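Local coordinates for protein dermonecrotic toxin (Pasteurella multocida, PDB 2EBF) that acts as a mitogenic dermonecrotic toxin that induces bone resorption and is associated with atrophic rhinitis in pigs, this chain being its C-terminal region, at residues S275-Q280 / L434-I439; G283-Y288 / E423-D428; Q412-F417 / I455-I460. All blocks are in the same frame, centred on the assembly; numbering follows the deposited sequence.

Interaction 1 of 3, residues S275-Q280 / L434-I439; sequences SPYSNQ and LDKGDI
A Schellman motif closes helix 425-434, and Tyr277 packs on the turn that follows it. The Tyr277 ring lies against Lys436, the C-prime residue of the motif. CA of Lys436 stands over one face of the ring, 3.8 Å from its centroid and 18° off the normal, in a CH-pi contact. The closest approach is that of Tyr277 CD2 to Lys436 C, at 3.4 Å. The lysine chain then runs alongside the tyrosine, pointing the same way. Its CG also lies over a face of the ring, 3.6 Å from Tyr277 CZ. The chain bends at chi2 (98°), and the ammonium end leads away from the tyrosine.

In the motif, Gly437 N bonds back to Phe432 O and Lys436 N to Asn433 O. Lys436 and Gly437 both have positive phi and form the middle of a type I' turn from Asp435 to Asp438. The turn is closed by Asp438 N to Asp435 O at 3.0 Å. Gly437 CA sits 3.6 Å from Tyr277 O.

The other loop has its own bonds. Ser275 OG accepts from Tyr277 N at 3.1 Å, which makes an ST turn. Ser275 O takes Ser278 N at 3.1 Å and Asn279 ND2 at 3.2 Å, from opposite faces of its carbonyl plane. Ser278 OG bonds to Asn433 OD1, on the helix that the Schellman motif ends. Asp435, which opens the type I' turn, takes Phe443 N on OD2 and Arg444 N on OD1, both from helix 442-452.

Interaction 2 of 3, residues G283-Y288 / E423-D428; sequences GPYELY and EWKTLD
At the edge of the Tyr285 ring lies Lys425 CD, in plane. Asp428 OD2 is also at the edge, near the plane. Over one face comes Pro284 CB, 4.1 Å above the plane and offset toward the rim. The contact joins the loop between helices 267-273 and 288-300 to the first turn of helix 425-434. Trp424 holds the N-cap position of that helix, and Trp424 O accepts from Asp428 N in its first turn.

Tyr285 is buried and points its hydroxyl at the helix. OH donates to Asp428 OD2 at 2.6 Å; OD2 accepts on its anti lone pair, the one away from OD1. Ring and carboxylate planes are 69° apart. Asp428 CG is anti to the backbone N (chi1 -171°), which turns the carboxylate toward the tyrosine. The other oxygen, OD1, forms a salt bridge with Arg444. From helix 425-434 the aspartate thus reaches both the loop and helix 442-452. Having both partners probably favours its charged form.

Lys425 touches through its aliphatic part. Its chain bends at chi2 (-71°) and again at chi4, with CD between. Further along the same helix, Ala429 also meets Tyr285. From the loop before helix 288-300, Asn279 touches the tyrosine as well. The hydroxyl is flanked by carbon on the lysine side, with Lys425 CD 3.4 Å from Tyr285 OH.

Interaction 3 of 3, residues Q412-F417 / I455-I460; sequences QEISQF and IKFRAI
Ile414 of helix 407-418 meets Phe457 and Ala459 of strand 456-461. The helix is part of the helical beta-alpha-beta crossover that joins strand 399-402 to its parallel neighbour 456-461, an outermost strand of a mixed, mainly parallel sheet.

Glu413, the residue before, faces another way. Its OE1 accepts from Leu427 N in helix 425-434. Ile414 is buried and points at the strand. CG2 is anti to the backbone N and CG1 lies beside it (chi1 -73°). CG2 meets Phe457 alone, 4.0 Å from CD2 and 3.7 Å from O of that residue. CD1 reaches Ala459 and also brushes the Phe457 ring. The isoleucine and phenylalanine side chains cross at about a right angle. No hydrogen bond spans the contact.

Ser415 bonds through OG to Gln419 NE2, just past the end of the helix. Phe417 points toward the strand side but packs on Leu447, Gln448 and Lys451 of helix 442-452, and its ring stands edge-to-face with Trp424. Leu447 also touches Phe457. Leu427 packs on Ile414 from helix 425-434.

On the strand, Phe457 and Ala459 are two residues apart and both point at the helix. Arg458, between them, points away and its NE forms a salt bridge with Glu399 OE2 of the adjoining strand. On the helix-facing side, Ile414 CD1 meets Ala459 CB at 3.8 Å.

How the interactions relate
Interactions 1 and 2 hold the same loop, between helices 267-273 and 288-300, to the two ends of helix 425-434. Interaction 1 is at the surface, where a tyrosine face covers backbone and aliphatic lysine atoms. Interaction 2 is partly buried and depends on a hydroxyl-carboxylate bond. The two touch where Asn279 CB packs on Glu286 O. Interaction 3 is buried, wholly apolar between side chains, and ties the preceding helix 407-418 to the sheet. Helices 407-418 and 425-434 follow each other in the chain and touch, which brings interactions 2 and 3 into contact. Interactions 1 and 3 do not touch; their nearest atoms are about 8 Å apart.

Interaction 1 of 3, residues S275-Q280 / L434-I439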
loop_
_atom_site.group_PDB
_atom_site.type_symbol
_atom_site.label_atom_id
_atom_site.label_comp_id
_atom_site.label_asym_id
_atom_site.label_seq_id
_atom_site.Cartn_x
_atom_site.Cartn_y
_atom_site.Cartn_z
ATOM N N SER A 275 -20.663 24.317 3.856
ATOM C CA SER A 275 -21.593 24.336 2.718
ATOM C C SER A 275 -22.829 25.176 3.068
ATOM O O SER A 275 -22.957 25.617 4.210
ATOM C CB SER A 275 -22.017 22.913 2.341
ATOM O OG SER A 275 -23.069 22.470 3.174
ATOM N N PRO A 276 -23.744 25.402 2.095
ATOM C CA PRO A 276 -25.005 26.085 2.428
ATOM C C PRO A 276 -25.794 25.417 3.562
ATOM O O PRO A 276 -26.524 26.105 4.279
ATOM C CB PRO A 276 -25.804 26.035 1.114
ATOM C CG PRO A 276 -25.101 25.018 0.249
ATOM C CD PRO A 276 -23.666 25.094 0.654
ATOM N N TYR A 277 -25.630 24.101 3.728
ATOM C CA TYR A 277 -26.328 23.348 4.779
ATOM C C TYR A 277 -25.898 23.752 6.186
ATOM O O TYR A 277 -26.710 23.736 7.113
ATOM C CB TYR A 277 -26.110 21.843 4.618
ATOM C CG TYR A 277 -26.635 21.245 3.336
ATOM C CD1 TYR A 277 -25.820 20.434 2.547
ATOM C CD2 TYR A 277 -27.947 21.473 2.914
ATOM C CE1 TYR A 277 -26.293 19.863 1.369
ATOM C CE2 TYR A 277 -28.431 20.908 1.734
ATOM C CZ TYR A 277 -27.597 20.107 0.968
ATOM O OH TYR A 277 -28.060 19.542 -0.198
ATOM N N SER A 278 -24.623 24.094 6.341
ATOM C CA SER A 278 -24.062 24.450 7.642
ATOM C C SER A 278 -23.757 25.940 7.746
ATOM O O SER A 278 -23.471 26.448 8.834
ATOM C CB SER A 278 -22.787 23.645 7.907
ATOM O OG SER A 278 -21.810 23.910 6.920
ATOM N N ASN A 279 -23.816 26.632 6.610
ATOM C CA ASN A 279 -23.391 28.020 6.535
ATOM C C ASN A 279 -24.362 28.925 5.778
ATOM O O ASN A 279 -24.275 29.079 4.562
ATOM C CB ASN A 279 -21.978 28.113 5.945
ATOM C CG ASN A 279 -20.960 27.335 6.755
ATOM O OD1 ASN A 279 -20.495 27.785 7.804
ATOM N ND2 ASN A 279 -20.616 26.156 6.273
ATOM N N GLN A 280 -25.288 29.523 6.518
ATOM C CA GLN A 280 -26.237 30.459 5.936
ATOM C C GLN A 280 -26.313 31.734 6.765
ATOM O O GLN A 280 -26.001 31.721 7.958
ATOM C CB GLN A 280 -27.623 29.814 5.773
ATOM C CG GLN A 280 -28.299 29.365 7.068
ATOM C CD GLN A 280 -27.980 27.927 7.445
ATOM O OE1 GLN A 280 -27.767 27.078 6.579
ATOM N NE2 GLN A 280 -27.963 27.645 8.745
ATOM N N LEU A 434 -24.383 16.388 6.718
ATOM C CA LEU A 434 -24.965 15.052 6.573
ATOM C C LEU A 434 -26.493 15.055 6.567
ATOM O O LEU A 434 -27.118 14.345 5.773
ATOM C CB LEU A 434 -24.465 14.127 7.688
ATOM C CG LEU A 434 -23.056 13.545 7.577
ATOM C CD1 LEU A 434 -22.754 12.660 8.775
ATOM C CD2 LEU A 434 -22.886 12.769 6.266
ATOM N N ASP A 435 -27.085 15.848 7.457
ATOM C CA ASP A 435 -28.537 15.917 7.594
ATOM C C ASP A 435 -29.175 16.958 6.669
ATOM O O ASP A 435 -30.347 17.305 6.835
ATOM C CB ASP A 435 -28.919 16.170 9.058
ATOM C CG ASP A 435 -28.740 14.934 9.935
ATOM O OD1 ASP A 435 -28.472 15.089 11.144
ATOM O OD2 ASP A 435 -28.871 13.807 9.413
ATOM N N LYS A 436 -28.404 17.430 5.686
ATOM C CA LYS A 436 -28.842 18.473 4.752
ATOM C C LYS A 436 -29.456 19.696 5.453
ATOM O O LYS A 436 -30.473 20.234 5.003
ATOM C CB LYS A 436 -29.809 17.906 3.702
ATOM C CG LYS A 436 -29.143 17.249 2.507
ATOM C CD LYS A 436 -29.078 15.743 2.638
ATOM C CE LYS A 436 -28.488 15.122 1.370
ATOM N NZ LYS A 436 -28.673 13.638 1.320
ATOM N N GLY A 437 -28.841 20.117 6.556
ATOM C CA GLY A 437 -29.291 21.291 7.309
ATOM C C GLY A 437 -30.497 21.069 8.205
ATOM O O GLY A 437 -30.933 21.991 8.904
ATOM N N ASP A 438 -31.038 19.851 8.189
ATOM C CA ASP A 438 -32.186 19.520 9.016
ATOM C C ASP A 438 -31.771 19.517 10.479
ATOM O O ASP A 438 -30.809 18.856 10.877
ATOM C CB ASP A 438 -32.807 18.175 8.608
ATOM C CG ASP A 438 -34.105 17.869 9.352
ATOM O OD1 ASP A 438 -34.604 16.734 9.214
ATOM O OD2 ASP A 438 -34.631 18.747 10.072
ATOM N N ILE A 439 -32.514 20.284 11.263
ATOM C CA ILE A 439 -32.281 20.446 12.689
ATOM C C ILE A 439 -32.505 19.133 13.432
ATOM O O ILE A 439 -31.745 18.787 14.344
ATOM C CB ILE A 439 -33.198 21.572 13.249
ATOM C CG1 ILE A 439 -32.627 22.947 12.888
ATOM C CG2 ILE A 439 -33.401 21.449 14.758
ATOM C CD1 ILE A 439 -33.024 23.450 11.508
#

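Interaction 2 of 3, residues G283-Y288 / E423-D428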
loop_
_atom_site.group_PDB
_atom_site.type_symbol
_atom_site.label_atom_id
_atom_site.label_comp_id
_atom_site.label_asym_id
_atom_site.label_seq_id
_atom_site.Cartn_x
_atom_site.Cartn_y
_atom_site.Cartn_z
ATOM N N GLY A 283 -27.543 31.692 10.316
ATOM C CA GLY A 283 -27.368 30.317 10.779
ATOM C C GLY A 283 -26.377 30.228 11.928
ATOM O O GLY A 283 -25.760 31.236 12.289
ATOM N N PRO A 284 -26.212 29.019 12.509
ATOM C CA PRO A 284 -25.291 28.801 13.638
ATOM C C PRO A 284 -23.829 29.132 13.320
ATOM O O PRO A 284 -23.096 29.590 14.200
ATOM C CB PRO A 284 -25.452 27.310 13.952
ATOM C CG PRO A 284 -26.094 26.713 12.752
ATOM C CD PRO A 284 -26.917 27.782 12.125
ATOM N N TYR A 285 -23.412 28.917 12.076
ATOM C CA TYR A 285 -22.031 29.219 11.685
ATOM C C TYR A 285 -21.929 30.324 10.628
ATOM O O TYR A 285 -20.834 30.634 10.126
ATOM C CB TYR A 285 -21.295 27.928 11.288
ATOM C CG TYR A 285 -21.307 26.897 12.408
ATOM C CD1 TYR A 285 -22.062 25.728 12.307
ATOM C CD2 TYR A 285 -20.588 27.116 13.589
ATOM C CE1 TYR A 285 -22.085 24.790 13.348
ATOM C CE2 TYR A 285 -20.607 26.190 14.628
ATOM C CZ TYR A 285 -21.351 25.032 14.497
ATOM O OH TYR A 285 -21.364 24.136 15.528
ATOM N N GLU A 286 -23.080 30.918 10.309
ATOM C CA GLU A 286 -23.180 32.081 9.417
ATOM C C GLU A 286 -22.598 31.789 8.024
ATOM O O GLU A 286 -22.423 30.629 7.654
ATOM C CB GLU A 286 -22.539 33.319 10.070
ATOM C CG GLU A 286 -23.042 34.674 9.553
ATOM C CD GLU A 286 -24.497 34.956 9.886
ATOM O OE1 GLU A 286 -24.930 34.696 11.032
ATOM O OE2 GLU A 286 -25.209 35.460 8.993
ATOM N N LEU A 287 -22.298 32.828 7.252
ATOM C CA LEU A 287 -21.846 32.628 5.882
ATOM C C LEU A 287 -20.323 32.561 5.753
ATOM O O LEU A 287 -19.812 32.005 4.787
ATOM C CB LEU A 287 -22.417 33.722 4.968
ATOM C CG LEU A 287 -22.521 33.436 3.460
ATOM C CD1 LEU A 287 -23.528 32.317 3.151
ATOM C CD2 LEU A 287 -22.875 34.710 2.691
ATOM N N TYR A 288 -19.617 33.092 6.751
ATOM C CA TYR A 288 -18.191 33.442 6.635
ATOM C C TYR A 288 -17.228 32.310 6.244
ATOM O O TYR A 288 -16.349 32.525 5.403
ATOM C CB TYR A 288 -17.692 34.161 7.896
ATOM C CG TYR A 288 -18.674 35.160 8.478
ATOM C CD1 TYR A 288 -19.407 36.016 7.655
ATOM C CD2 TYR A 288 -18.863 35.252 9.853
ATOM C CE1 TYR A 288 -20.316 36.928 8.190
ATOM C CE2 TYR A 288 -19.763 36.163 10.402
ATOM C CZ TYR A 288 -20.486 36.998 9.566
ATOM O OH TYR A 288 -21.384 37.898 10.109
ATOM N N GLU A 423 -17.530 21.275 23.193
ATOM C CA GLU A 423 -16.432 21.383 22.231
ATOM C C GLU A 423 -16.527 20.322 21.124
ATOM O O GLU A 423 -15.796 19.327 21.125
ATOM C CB GLU A 423 -15.074 21.338 22.949
ATOM C CG GLU A 423 -13.899 21.868 22.104
ATOM C CD GLU A 423 -12.774 22.485 22.942
ATOM O OE1 GLU A 423 -13.059 23.020 24.043
ATOM O OE2 GLU A 423 -11.605 22.448 22.484
ATOM N N TRP A 424 -17.443 20.551 20.185
ATOM C CA TRP A 424 -17.646 19.660 19.037
ATOM C C TRP A 424 -18.271 20.403 17.853
ATOM O O TRP A 424 -19.163 19.884 17.180
ATOM C CB TRP A 424 -18.479 18.427 19.425
ATOM C CG TRP A 424 -19.786 18.732 20.125
ATOM C CD1 TRP A 424 -19.950 19.080 21.434
ATOM C CD2 TRP A 424 -21.102 18.694 19.553
ATOM N NE1 TRP A 424 -21.283 19.268 21.716
ATOM C CE2 TRP A 424 -22.014 19.037 20.580
ATOM C CE3 TRP A 424 -21.604 18.398 18.275
ATOM C CZ2 TRP A 424 -23.391 19.099 20.368
ATOM C CZ3 TRP A 424 -22.979 18.457 18.065
ATOM C CH2 TRP A 424 -23.855 18.809 19.108
ATOM N N LYS A 425 -17.777 21.615 17.595
ATOM C CA LYS A 425 -18.328 22.480 16.547
ATOM C C LYS A 425 -18.132 21.910 15.138
ATOM O O LYS A 425 -19.039 21.984 14.303
ATOM C CB LYS A 425 -17.762 23.910 16.640
ATOM C CG LYS A 425 -18.018 24.651 17.964
ATOM C CD LYS A 425 -19.482 25.058 18.145
ATOM C CE LYS A 425 -19.730 25.746 19.498
ATOM N NZ LYS A 425 -19.058 27.080 19.600
ATOM N N THR A 426 -16.953 21.349 14.875
ATOM C CA THR A 426 -16.678 20.708 13.578
ATOM C C THR A 426 -17.608 19.520 13.348
ATOM O O THR A 426 -18.233 19.399 12.290
ATOM C CB THR A 426 -15.206 20.269 13.453
ATOM O OG1 THR A 426 -14.360 21.403 13.669
ATOM C CG2 THR A 426 -14.923 19.693 12.064
ATOM N N LEU A 427 -17.711 18.661 14.356
ATOM C CA LEU A 427 -18.701 17.585 14.367
ATOM C C LEU A 427 -20.115 18.113 14.070
ATOM O O LEU A 427 -20.807 17.603 13.175
ATOM C CB LEU A 427 -18.651 16.845 15.711
ATOM C CG LEU A 427 -19.656 15.709 15.982
ATOM C CD1 LEU A 427 -19.513 14.583 14.956
ATOM C CD2 LEU A 427 -19.517 15.179 17.408
ATOM N N ASP A 428 -20.521 19.157 14.796
ATOM C CA ASP A 428 -21.840 19.772 14.637
ATOM C C ASP A 428 -22.068 20.233 13.199
ATOM O O ASP A 428 -23.112 19.940 12.604
ATOM C CB ASP A 428 -21.993 20.947 15.616
ATOM C CG ASP A 428 -23.411 21.496 15.670
ATOM O OD1 ASP A 428 -24.382 20.706 15.609
ATOM O OD2 ASP A 428 -23.557 22.732 15.782
#

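Interaction 3 of 3, residues Q412-F417 / I455-I460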
loop_
_atom_site.group_PDB
_atom_site.type_symbol
_atom_site.label_atom_id
_atom_site.label_comp_id
_atom_site.label_asym_id
_atom_site.label_seq_id
_atom_site.Cartn_x
_atom_site.Cartn_y
_atom_site.Cartn_z
ATOM N N GLN A 412 -12.175 12.748 18.694
ATOM C CA GLN A 412 -12.055 13.477 19.953
ATOM C C GLN A 412 -13.329 14.275 20.243
ATOM O O GLN A 412 -13.840 14.240 21.357
ATOM C CB GLN A 412 -10.828 14.387 19.899
ATOM C CG GLN A 412 -10.564 15.237 21.143
ATOM C CD GLN A 412 -9.459 16.276 20.916
ATOM O OE1 GLN A 412 -9.307 17.222 21.695
ATOM N NE2 GLN A 412 -8.684 16.101 19.837
ATOM N N GLU A 413 -13.840 14.974 19.233
ATOM C CA GLU A 413 -15.076 15.751 19.366
ATOM C C GLU A 413 -16.307 14.878 19.644
ATOM O O GLU A 413 -17.207 15.285 20.385
ATOM C CB GLU A 413 -15.300 16.634 18.138
ATOM C CG GLU A 413 -14.392 17.872 18.098
ATOM C CD GLU A 413 -14.697 18.817 16.941
ATOM O OE1 GLU A 413 -15.854 18.860 16.468
ATOM O OE2 GLU A 413 -13.770 19.530 16.508
ATOM N N ILE A 414 -16.345 13.681 19.060
ATOM C CA ILE A 414 -17.401 12.716 19.374
ATOM C C ILE A 414 -17.347 12.353 20.849
ATOM O O ILE A 414 -18.364 12.385 21.548
ATOM C CB ILE A 414 -17.309 11.437 18.505
ATOM C CG1 ILE A 414 -17.754 11.749 17.074
ATOM C CG2 ILE A 414 -18.148 10.304 19.116
ATOM C CD1 ILE A 414 -17.407 10.671 16.060
ATOM N N SER A 415 -16.145 12.028 21.316
ATOM C CA SER A 415 -15.917 11.729 22.720
ATOM C C SER A 415 -16.364 12.902 23.594
ATOM O O SER A 415 -16.955 12.703 24.652
ATOM C CB SER A 415 -14.444 11.398 22.951
ATOM O OG SER A 415 -14.242 10.919 24.262
ATOM N N GLN A 416 -16.105 14.122 23.125
ATOM C CA GLN A 416 -16.590 15.335 23.782
ATOM C C GLN A 416 -18.118 15.417 23.848
ATOM O O GLN A 416 -18.681 15.716 24.907
ATOM C CB GLN A 416 -16.022 16.579 23.099
ATOM C CG GLN A 416 -14.910 17.271 23.872
ATOM C CD GLN A 416 -13.540 16.643 23.693
ATOM O OE1 GLN A 416 -12.607 17.301 23.227
ATOM N NE2 GLN A 416 -13.403 15.373 24.071
ATOM N N PHE A 417 -18.780 15.154 22.721
ATOM C CA PHE A 417 -20.237 15.148 22.668
ATOM C C PHE A 417 -20.825 14.155 23.665
ATOM O O PHE A 417 -21.743 14.493 24.407
ATOM C CB PHE A 417 -20.744 14.824 21.260
ATOM C CG PHE A 417 -22.236 14.643 21.187
ATOM C CD1 PHE A 417 -23.069 15.724 20.920
ATOM C CD2 PHE A 417 -22.815 13.393 21.409
ATOM C CE1 PHE A 417 -24.454 15.562 20.860
ATOM C CE2 PHE A 417 -24.196 13.226 21.353
ATOM C CZ PHE A 417 -25.016 14.313 21.078
ATOM N N ILE A 455 -24.442 4.119 24.775
ATOM C CA ILE A 455 -23.892 3.207 23.778
ATOM C C ILE A 455 -22.702 3.915 23.147
ATOM O O ILE A 455 -22.757 5.126 22.887
ATOM C CB ILE A 455 -24.950 2.858 22.688
ATOM C CG1 ILE A 455 -26.208 2.231 23.315
ATOM C CG2 ILE A 455 -24.367 1.948 21.598
ATOM C CD1 ILE A 455 -25.990 0.878 24.031
ATOM N N LYS A 456 -21.622 3.169 22.921
ATOM C CA LYS A 456 -20.439 3.698 22.230
ATOM C C LYS A 456 -20.778 4.136 20.814
ATOM O O LYS A 456 -21.564 3.480 20.133
ATOM C CB LYS A 456 -19.334 2.645 22.180
ATOM C CG LYS A 456 -18.705 2.357 23.526
ATOM C CD LYS A 456 -17.958 1.032 23.525
ATOM C CE LYS A 456 -16.657 1.110 22.742
ATOM N NZ LYS A 456 -15.718 2.182 23.227
ATOM N N PHE A 457 -20.204 5.261 20.391
ATOM C CA PHE A 457 -20.368 5.771 19.035
ATOM C C PHE A 457 -18.994 5.933 18.386
ATOM O O PHE A 457 -18.115 6.617 18.923
ATOM C CB PHE A 457 -21.119 7.107 19.025
ATOM C CG PHE A 457 -21.554 7.550 17.650
ATOM C CD1 PHE A 457 -22.813 7.207 17.163
ATOM C CD2 PHE A 457 -20.706 8.303 16.840
ATOM C CE1 PHE A 457 -23.229 7.608 15.907
ATOM C CE2 PHE A 457 -21.113 8.710 15.582
ATOM C CZ PHE A 457 -22.379 8.357 15.108
ATOM N N ARG A 458 -18.818 5.301 17.232
ATOM C CA ARG A 458 -17.535 5.321 16.542
ATOM C C ARG A 458 -17.669 5.814 15.105
ATOM O O ARG A 458 -18.514 5.333 14.350
ATOM C CB ARG A 458 -16.926 3.915 16.556
ATOM C CG ARG A 458 -15.607 3.771 15.808
ATOM C CD ARG A 458 -15.028 2.372 16.017
ATOM N NE ARG A 458 -14.752 2.113 17.438
ATOM C CZ ARG A 458 -13.656 2.517 18.077
ATOM N NH1 ARG A 458 -12.719 3.201 17.433
ATOM N NH2 ARG A 458 -13.497 2.242 19.370
ATOM N N ALA A 459 -16.825 6.775 14.737
ATOM C CA ALA A 459 -16.633 7.130 13.339
ATOM C C ALA A 459 -15.582 6.190 12.758
ATOM O O ALA A 459 -14.519 6.012 13.357
ATOM C CB ALA A 459 -16.167 8.558 13.212
ATOM N N ILE A 460 -15.882 5.588 11.609
ATOM C CA ILE A 460 -14.895 4.752 10.916
ATOM C C ILE A 460 -14.502 5.287 9.534
ATOM O O ILE A 460 -13.714 4.660 8.820
ATOM C CB ILE A 460 -15.334 3.265 10.805
ATOM C CG1 ILE A 460 -16.622 3.131 9.977
ATOM C CG2 ILE A 460 -15.464 2.647 12.195
ATOM C CD1 ILE A 460 -16.892 1.713 9.456
#